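Local structure of putative tRNA (Adenine(37)-N6)-methyltransferase (Pseudomonas aeruginosa, 7BTU) at residues 25-30 with 126-131; 92-95 with 101-104; 110-115 with 120-125. The protein probably transfers a methyl group from S-adenosyl-L-methionine to the threonylcarbamoyl-modified adenosine at position 37 of tRNA. One frame throughout, in Å; residues are numbered along the deposited sequence.

Contact 1. Residues 25-30 with 126-131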
loop_
_atom_site.group_PDB
_atom_site.type_symbol
_atom_site.label_atom_id
_atom_site.label_comp_id
_atom_site.label_asym_id
_atom_site.label_seq_id
_atom_site.Cartn_x
_atom_site.Cartn_y
_atom_site.Cartn_z
ATOM N N PHE B 25 20.508 5.975 -0.601
ATOM C CA PHE B 25 20.606 7.010 0.411
ATOM C C PHE B 25 20.180 8.376 -0.122
ATOM O O PHE B 25 19.820 9.243 0.673
ATOM C CB PHE B 25 22.014 7.068 1.000
ATOM C CG PHE B 25 23.075 7.499 0.015
ATOM C CD1 PHE B 25 23.295 8.849 -0.243
ATOM C CD2 PHE B 25 23.888 6.550 -0.597
ATOM C CE1 PHE B 25 24.252 9.245 -1.133
ATOM C CE2 PHE B 25 24.857 6.933 -1.489
ATOM C CZ PHE B 25 25.047 8.287 -1.762
ATOM N N ALA B 26 20.145 8.570 -1.444
ATOM C CA ALA B 26 19.657 9.834 -1.992
ATOM C C ALA B 26 18.128 9.981 -1.995
ATOM O O ALA B 26 17.594 11.105 -2.133
ATOM C CB ALA B 26 20.123 9.927 -3.438
ATOM N N ILE B 27 17.414 8.894 -1.837
ATOM C CA ILE B 27 15.969 8.969 -1.974
ATOM C C ILE B 27 15.384 9.729 -0.796
ATOM O O ILE B 27 15.691 9.398 0.354
ATOM C CB ILE B 27 15.391 7.575 -2.090
ATOM C CG1 ILE B 27 15.895 6.949 -3.394
ATOM C CG2 ILE B 27 13.871 7.660 -2.086
ATOM C CD1 ILE B 27 15.433 5.531 -3.559
ATOM N N PRO B 28 14.569 10.757 -1.021
ATOM C CA PRO B 28 14.022 11.495 0.117
ATOM C C PRO B 28 13.128 10.612 0.970
ATOM O O PRO B 28 12.399 9.741 0.473
ATOM C CB PRO B 28 13.232 12.649 -0.526
ATOM C CG PRO B 28 13.389 12.520 -1.975
ATOM C CD PRO B 28 14.411 11.472 -2.293
ATOM N N ARG B 29 13.198 10.857 2.272
ATOM C CA ARG B 29 12.319 10.162 3.210
ATOM C C ARG B 29 10.864 10.551 3.018
ATOM O O ARG B 29 9.965 9.765 3.358
ATOM C CB ARG B 29 12.784 10.448 4.643
ATOM N N GLN B 30 10.603 11.752 2.471
ATOM C CA GLN B 30 9.252 12.229 2.188
ATOM C C GLN B 30 9.159 12.560 0.702
ATOM O O GLN B 30 9.175 13.741 0.293
ATOM C CB GLN B 30 8.891 13.434 3.044
ATOM C CG GLN B 30 8.676 13.073 4.456
ATOM C CD GLN B 30 8.221 14.266 5.248
ATOM O OE1 GLN B 30 9.037 14.972 5.855
ATOM N NE2 GLN B 30 6.930 14.535 5.210
ATOM N N ASP B 126 10.072 7.571 -5.467
ATOM C CA ASP B 126 11.037 7.105 -4.482
ATOM C C ASP B 126 11.657 5.779 -4.886
ATOM O O ASP B 126 12.014 4.989 -4.010
ATOM C CB ASP B 126 10.394 6.981 -3.098
ATOM C CG ASP B 126 9.279 5.914 -3.029
ATOM O OD1 ASP B 126 8.887 5.335 -4.092
ATOM O OD2 ASP B 126 8.774 5.674 -1.892
ATOM N N LEU B 127 11.673 5.464 -6.178
ATOM C CA LEU B 127 12.145 4.172 -6.663
ATOM C C LEU B 127 13.431 4.337 -7.435
ATOM O O LEU B 127 13.554 5.259 -8.237
ATOM C CB LEU B 127 11.095 3.496 -7.578
ATOM C CG LEU B 127 9.787 3.183 -6.845
ATOM C CD1 LEU B 127 8.786 2.595 -7.806
ATOM C CD2 LEU B 127 10.051 2.209 -5.704
ATOM N N LEU B 128 14.331 3.379 -7.275
ATOM C CA LEU B 128 15.585 3.392 -8.014
ATOM C C LEU B 128 15.361 3.141 -9.493
ATOM O O LEU B 128 14.448 2.402 -9.896
ATOM C CB LEU B 128 16.530 2.305 -7.462
ATOM C CG LEU B 128 17.063 2.624 -6.062
ATOM C CD1 LEU B 128 17.726 1.351 -5.435
ATOM C CD2 LEU B 128 18.126 3.785 -6.088
ATOM N N ASP B 129 16.224 3.760 -10.306
ATOM C CA ASP B 129 16.266 3.492 -11.737
ATOM C C ASP B 129 16.413 1.985 -11.939
ATOM O O ASP B 129 17.224 1.332 -11.264
ATOM C CB ASP B 129 17.455 4.203 -12.389
ATOM C CG ASP B 129 17.397 4.142 -13.889
ATOM O OD1 ASP B 129 16.432 4.629 -14.514
ATOM O OD2 ASP B 129 18.274 3.512 -14.450
ATOM N N GLY B 130 15.624 1.430 -12.866
ATOM C CA GLY B 130 15.677 -0.013 -13.120
ATOM C C GLY B 130 14.773 -0.872 -12.254
ATOM O O GLY B 130 14.766 -2.112 -12.424
ATOM N N THR B 131 14.008 -0.274 -11.329
ATOM C CA THR B 131 13.210 -1.058 -10.410
ATOM C C THR B 131 12.149 -1.855 -11.177
ATOM O O THR B 131 11.385 -1.249 -11.943
ATOM C CB THR B 131 12.539 -0.155 -9.393
ATOM O OG1 THR B 131 13.544 0.423 -8.507
ATOM C CG2 THR B 131 11.545 -1.052 -8.575
#
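I27 carries this contact from the side of 25-30, with its two branches laid over D126 and the start of the turn that follows it. The branch methyl CG2 rests against the aspartate's first side-chain carbon, D126 CB, at 3.7 Å, the two side chains running obliquely past each other. The longer branch is extended (chi2 177°) and takes CD1 further along the second segment, where it meets the backbone carbonyl D126 O at 3.5 Å. From there the same methyl reaches L128, whose CD2 lies 4.1 Å from I27 CD1, a methyl-to-methyl approach at the margin of the contact. L128 CG stands anti to the carbonyl carbon (chi1 -70°), and this brings the CD2 branch of the leucine to that methyl.

Both segments are loops that link strands of the closed antiparallel barrel: residues 25-30 connect strand 15-19 to strand 38-43, and residues 126-131 connect strand 119-123 to strand 132-138. The second loop contains a type II beta turn from L128 to T131, with G130 at positive phi (88°). L128 O closes the turn by accepting two bonds from the same face of its carbonyl plane, from T131 N at 3.1 Å and from T131 OG1 at 2.6 Å. The carboxylate of D126 has its polar partner in S108, which bonds to OD1. D129 bonds through OD1 to the backbone N of S19, tying the turn to strand 15-19.

Contact 2. Residues 92-95 with 101-104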
loop_
_atom_site.group_PDB
_atom_site.type_symbol
_atom_site.label_atom_id
_atom_site.label_comp_id
_atom_site.label_asym_id
_atom_site.label_seq_id
_atom_site.Cartn_x
_atom_site.Cartn_y
_atom_site.Cartn_z
ATOM N N GLY B 92 11.768 -5.484 14.779
ATOM C CA GLY B 92 11.380 -6.566 13.903
ATOM C C GLY B 92 11.208 -6.110 12.464
ATOM O O GLY B 92 10.790 -4.986 12.184
ATOM N N VAL B 93 11.541 -6.995 11.528
ATOM C CA VAL B 93 11.445 -6.609 10.122
ATOM C C VAL B 93 10.021 -6.174 9.785
ATOM O O VAL B 93 9.812 -5.243 8.995
ATOM C CB VAL B 93 11.920 -7.769 9.209
ATOM C CG1 VAL B 93 10.991 -8.971 9.333
ATOM C CG2 VAL B 93 12.004 -7.312 7.709
ATOM N N PHE B 94 9.029 -6.792 10.413
ATOM C CA PHE B 94 7.635 -6.464 10.122
ATOM C C PHE B 94 7.191 -5.173 10.792
ATOM O O PHE B 94 6.069 -4.718 10.537
ATOM C CB PHE B 94 6.731 -7.629 10.549
ATOM C CG PHE B 94 6.989 -8.880 9.768
ATOM C CD1 PHE B 94 7.088 -8.834 8.388
ATOM C CD2 PHE B 94 7.139 -10.107 10.405
ATOM C CE1 PHE B 94 7.300 -10.047 7.634
ATOM C CE2 PHE B 94 7.346 -11.273 9.670
ATOM C CZ PHE B 94 7.455 -11.250 8.302
ATOM N N ALA B 95 8.038 -4.594 11.641
ATOM C CA ALA B 95 7.790 -3.280 12.212
ATOM C C ALA B 95 8.462 -2.173 11.397
ATOM O O ALA B 95 8.459 -1.011 11.819
ATOM C CB ALA B 95 8.299 -3.248 13.665
ATOM N N ARG B 101 13.635 -8.028 3.130
ATOM C CA ARG B 101 12.500 -8.565 3.878
ATOM C C ARG B 101 11.951 -9.816 3.185
ATOM O O ARG B 101 12.265 -10.070 2.015
ATOM C CB ARG B 101 11.413 -7.496 4.043
ATOM C CG ARG B 101 10.840 -7.037 2.762
ATOM C CD ARG B 101 9.963 -5.781 2.984
ATOM N NE ARG B 101 9.020 -5.901 4.099
ATOM C CZ ARG B 101 9.164 -5.320 5.297
ATOM N NH1 ARG B 101 10.249 -4.592 5.596
ATOM N NH2 ARG B 101 8.245 -5.526 6.218
ATOM N N PRO B 102 11.206 -10.657 3.911
ATOM C CA PRO B 102 10.631 -11.866 3.301
ATOM C C PRO B 102 9.873 -11.519 2.030
ATOM O O PRO B 102 9.108 -10.554 1.985
ATOM C CB PRO B 102 9.681 -12.398 4.384
ATOM C CG PRO B 102 10.240 -11.898 5.668
ATOM C CD PRO B 102 10.906 -10.569 5.359
ATOM N N ASN B 103 10.142 -12.278 0.978
ATOM C CA ASN B 103 9.511 -12.120 -0.342
ATOM C C ASN B 103 9.914 -10.908 -1.166
ATOM O O ASN B 103 9.614 -10.890 -2.356
ATOM C CB ASN B 103 7.989 -12.136 -0.216
ATOM C CG ASN B 103 7.509 -13.503 0.143
ATOM O OD1 ASN B 103 7.989 -14.459 -0.440
ATOM N ND2 ASN B 103 6.681 -13.628 1.192
ATOM N N GLY B 104 10.613 -9.923 -0.596
ATOM C CA GLY B 104 11.277 -8.924 -1.425
ATOM C C GLY B 104 10.384 -7.910 -2.138
ATOM O O GLY B 104 10.801 -7.373 -3.167
#
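The backbones of 92-95 and 101-104 approach most closely at V93 and R101, their CA atoms 6.6 Å apart, with a short 3-10 segment at 93-95 facing an irregular loop. V93 meets R101 twice. Its methyl CG2 touches R101 CB at 3.7 Å and also lies over one face of the guanidinium, while its carbonyl oxygen, V93 O, accepts a bond from R101 NH2 at 3.2 Å. That bond is far from straight, with an N-H...O angle of 137°, and the donor stands 47° out of the carbonyl plane. V93 O also bonds T96 OG1. The arginine chain bends at chi3, which turns the guanidinium back toward the 3-10 segment.

F94 meets both R101 and P102 obliquely: its CZ packs against P102 CG at 3.9 Å, and the ring is turned 68° from the guanidinium plane, with F94 CD1 4.1 Å from R101 NH2. Its other support comes from within its own segment, where V93 CG1 sits 3.9 Å above the ring centre. P102 CD completes the apolar patch against V93 CG2 at 4.2 Å.

The strongest partner of R101 is D135 of the second subunit, which forms a salt bridge with NE; A98 O accepts from NH1. F94 also packs on I14 of that subunit, and P102 on its F47. The two segments thus sit in the connection between strand 91-92 and strand 105-116, pressed against strand 132-138 of the second subunit, whose L134 O accepts a bond from N103 ND2.

Contact 3. Residues 110-115 with 120-125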
loop_
_atom_site.group_PDB
_atom_site.type_symbol
_atom_site.label_atom_id
_atom_site.label_comp_id
_atom_site.label_asym_id
_atom_site.label_seq_id
_atom_site.Cartn_x
_atom_site.Cartn_y
_atom_site.Cartn_z
ATOM N N VAL B 110 2.833 7.173 -5.503
ATOM C CA VAL B 110 3.538 8.136 -6.332
ATOM C C VAL B 110 2.492 8.969 -7.034
ATOM O O VAL B 110 1.403 8.495 -7.333
ATOM C CB VAL B 110 4.505 7.384 -7.312
ATOM C CG1 VAL B 110 3.761 6.515 -8.267
ATOM C CG2 VAL B 110 5.426 8.294 -8.048
ATOM N N ARG B 111 2.850 10.201 -7.342
ATOM C CA ARG B 111 1.970 11.069 -8.100
ATOM C C ARG B 111 1.998 10.657 -9.565
ATOM O O ARG B 111 3.077 10.465 -10.144
ATOM C CB ARG B 111 2.431 12.533 -7.966
ATOM C CG ARG B 111 1.507 13.466 -8.762
ATOM C CD ARG B 111 0.317 13.806 -7.919
ATOM N NE ARG B 111 -0.263 15.093 -8.312
ATOM C CZ ARG B 111 -1.072 15.224 -9.353
ATOM N NH1 ARG B 111 -1.392 14.140 -10.077
ATOM N NH2 ARG B 111 -1.566 16.428 -9.664
ATOM N N LEU B 112 0.802 10.480 -10.162
ATOM C CA LEU B 112 0.669 10.125 -11.569
ATOM C C LEU B 112 0.525 11.443 -12.336
ATOM O O LEU B 112 -0.477 12.145 -12.173
ATOM C CB LEU B 112 -0.565 9.222 -11.799
ATOM C CG LEU B 112 -0.833 8.851 -13.250
ATOM C CD1 LEU B 112 0.362 8.071 -13.836
ATOM C CD2 LEU B 112 -2.106 7.909 -13.314
ATOM N N GLU B 113 1.535 11.797 -13.134
ATOM C CA GLU B 113 1.443 13.044 -13.903
ATOM C C GLU B 113 0.625 12.847 -15.161
ATOM O O GLU B 113 0.053 13.804 -15.670
ATOM C CB GLU B 113 2.836 13.547 -14.289
ATOM C CG GLU B 113 3.656 13.980 -13.071
ATOM C CD GLU B 113 3.141 15.317 -12.447
ATOM O OE1 GLU B 113 3.449 15.617 -11.270
ATOM O OE2 GLU B 113 2.407 16.057 -13.136
ATOM N N GLY B 114 0.606 11.636 -15.696
ATOM C CA GLY B 114 -0.112 11.387 -16.938
ATOM C C GLY B 114 0.322 10.036 -17.478
ATOM O O GLY B 114 1.183 9.363 -16.904
ATOM N N PHE B 115 -0.269 9.658 -18.606
ATOM C CA PHE B 115 0.085 8.360 -19.143
ATOM C C PHE B 115 -0.233 8.308 -20.626
ATOM O O PHE B 115 -0.985 9.132 -21.155
ATOM C CB PHE B 115 -0.669 7.247 -18.411
ATOM C CG PHE B 115 -2.162 7.327 -18.542
ATOM C CD1 PHE B 115 -2.908 8.064 -17.623
ATOM C CD2 PHE B 115 -2.832 6.653 -19.567
ATOM C CE1 PHE B 115 -4.296 8.157 -17.725
ATOM C CE2 PHE B 115 -4.236 6.712 -19.654
ATOM C CZ PHE B 115 -4.961 7.458 -18.723
ATOM N N LEU B 120 3.688 5.273 -17.853
ATOM C CA LEU B 120 3.198 6.223 -16.860
ATOM C C LEU B 120 4.289 7.254 -16.604
ATOM O O LEU B 120 5.466 6.882 -16.444
ATOM C CB LEU B 120 2.899 5.556 -15.511
ATOM C CG LEU B 120 1.945 4.345 -15.449
ATOM C CD1 LEU B 120 1.665 3.991 -13.973
ATOM C CD2 LEU B 120 0.719 4.671 -16.141
ATOM N N TRP B 121 3.884 8.515 -16.506
ATOM C CA TRP B 121 4.744 9.626 -16.060
ATOM C C TRP B 121 4.509 9.878 -14.576
ATOM O O TRP B 121 3.374 10.109 -14.157
ATOM C CB TRP B 121 4.442 10.914 -16.843
ATOM C CG TRP B 121 5.184 10.939 -18.058
ATOM C CD1 TRP B 121 6.525 11.270 -18.204
ATOM C CD2 TRP B 121 4.719 10.570 -19.347
ATOM N NE1 TRP B 121 6.885 11.159 -19.509
ATOM C CE2 TRP B 121 5.807 10.721 -20.238
ATOM C CE3 TRP B 121 3.485 10.165 -19.849
ATOM C CZ2 TRP B 121 5.703 10.453 -21.579
ATOM C CZ3 TRP B 121 3.379 9.914 -21.197
ATOM C CH2 TRP B 121 4.481 10.054 -22.050
ATOM N N LEU B 122 5.587 9.854 -13.787
ATOM C CA LEU B 122 5.503 9.869 -12.344
ATOM C C LEU B 122 6.284 11.072 -11.792
ATOM O O LEU B 122 7.264 11.524 -12.391
ATOM C CB LEU B 122 6.090 8.567 -11.720
ATOM C CG LEU B 122 5.520 7.310 -12.389
ATOM C CD1 LEU B 122 6.265 6.022 -11.907
ATOM C CD2 LEU B 122 3.988 7.274 -12.163
ATOM N N SER B 123 5.882 11.531 -10.612
ATOM C CA SER B 123 6.625 12.587 -9.924
ATOM C C SER B 123 6.547 12.307 -8.446
ATOM O O SER B 123 5.690 11.536 -7.984
ATOM C CB SER B 123 6.073 13.986 -10.231
ATOM O OG SER B 123 4.801 14.073 -9.654
ATOM N N GLY B 124 7.495 12.895 -7.718
ATOM C CA GLY B 124 7.596 12.536 -6.327
ATOM C C GLY B 124 8.012 11.101 -6.159
ATOM O O GLY B 124 7.572 10.447 -5.213
ATOM N N ILE B 125 8.864 10.611 -7.027
ATOM C CA ILE B 125 9.145 9.181 -7.074
ATOM C C ILE B 125 10.130 8.825 -5.958
ATOM O O ILE B 125 10.930 9.657 -5.520
ATOM C CB ILE B 125 9.698 8.832 -8.481
ATOM C CG1 ILE B 125 9.482 7.349 -8.828
ATOM C CG2 ILE B 125 11.201 9.221 -8.660
ATOM C CD1 ILE B 125 9.859 7.049 -10.239
#
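The indole of W121 offers its edge to the neighbouring strand: G114 C and F115 N lie in its plane, and W121 CE3 comes to 3.9 Å from F115 CA, with the indole edge lying along the G114-F115 backbone. A second flat group, the carboxylate of E113, receives S123 OG through the anti lone pair of OE1 at 2.6 Å. The bend at chi2 (-72°) carries this carboxylate across to the partner strand, where it meets the serine hydroxyl, which also lies close to R111 CB. The guanidinium end of R111 leads away and bonds through NH1 to S60 O.

On the face carrying L112, L120 and L122, L112 CD1 meets L120 CB at 3.9 Å, the two side chains crossing at about a right angle, and F115 CB adds to the row by touching L120 CD2. V110 CG2 packs on L122 CB at 3.7 Å, and L64 of strand 61-67 covers both residues.

The backbones are paired antiparallel, the short axes at 140° and 4.6 Å. R111 and S123 form a hydrogen-bonded pair, with S123 N to R111 O at 3.0 Å. Further along, W121 faces two residues at once: its carbonyl oxygen accepts from E113 N at 2.7 Å, and its amide N donates to G114 O at 2.9 Å. That one-residue shift of register is a classic beta bulge in the hairpin of strands 105-116 and 119-123, two adjacent strands of the closed antiparallel barrel.

In the fold
The three contacts differ in their setting. Contact 3 lies in the wall of the barrel and joins two adjacent strands by backbone bonds, with L112, F115, L120 and L122 on one face and R111, W121 and S123 on the other. Contact 1 adjoins it in sequence but is a surface contact between loops, without cross-segment hydrogen bonding; its touching atoms are mostly carbon, and its carboxylate turns to S108. Contact 2 is buried, yet lies about 20 Å from the centre of the chain (centre to centre), and adds an arginine-to-carbonyl bond and a salt bridge to the second subunit. Contact 2 closes before contact 3 opens, and the loop closed by contact 1 encloses both.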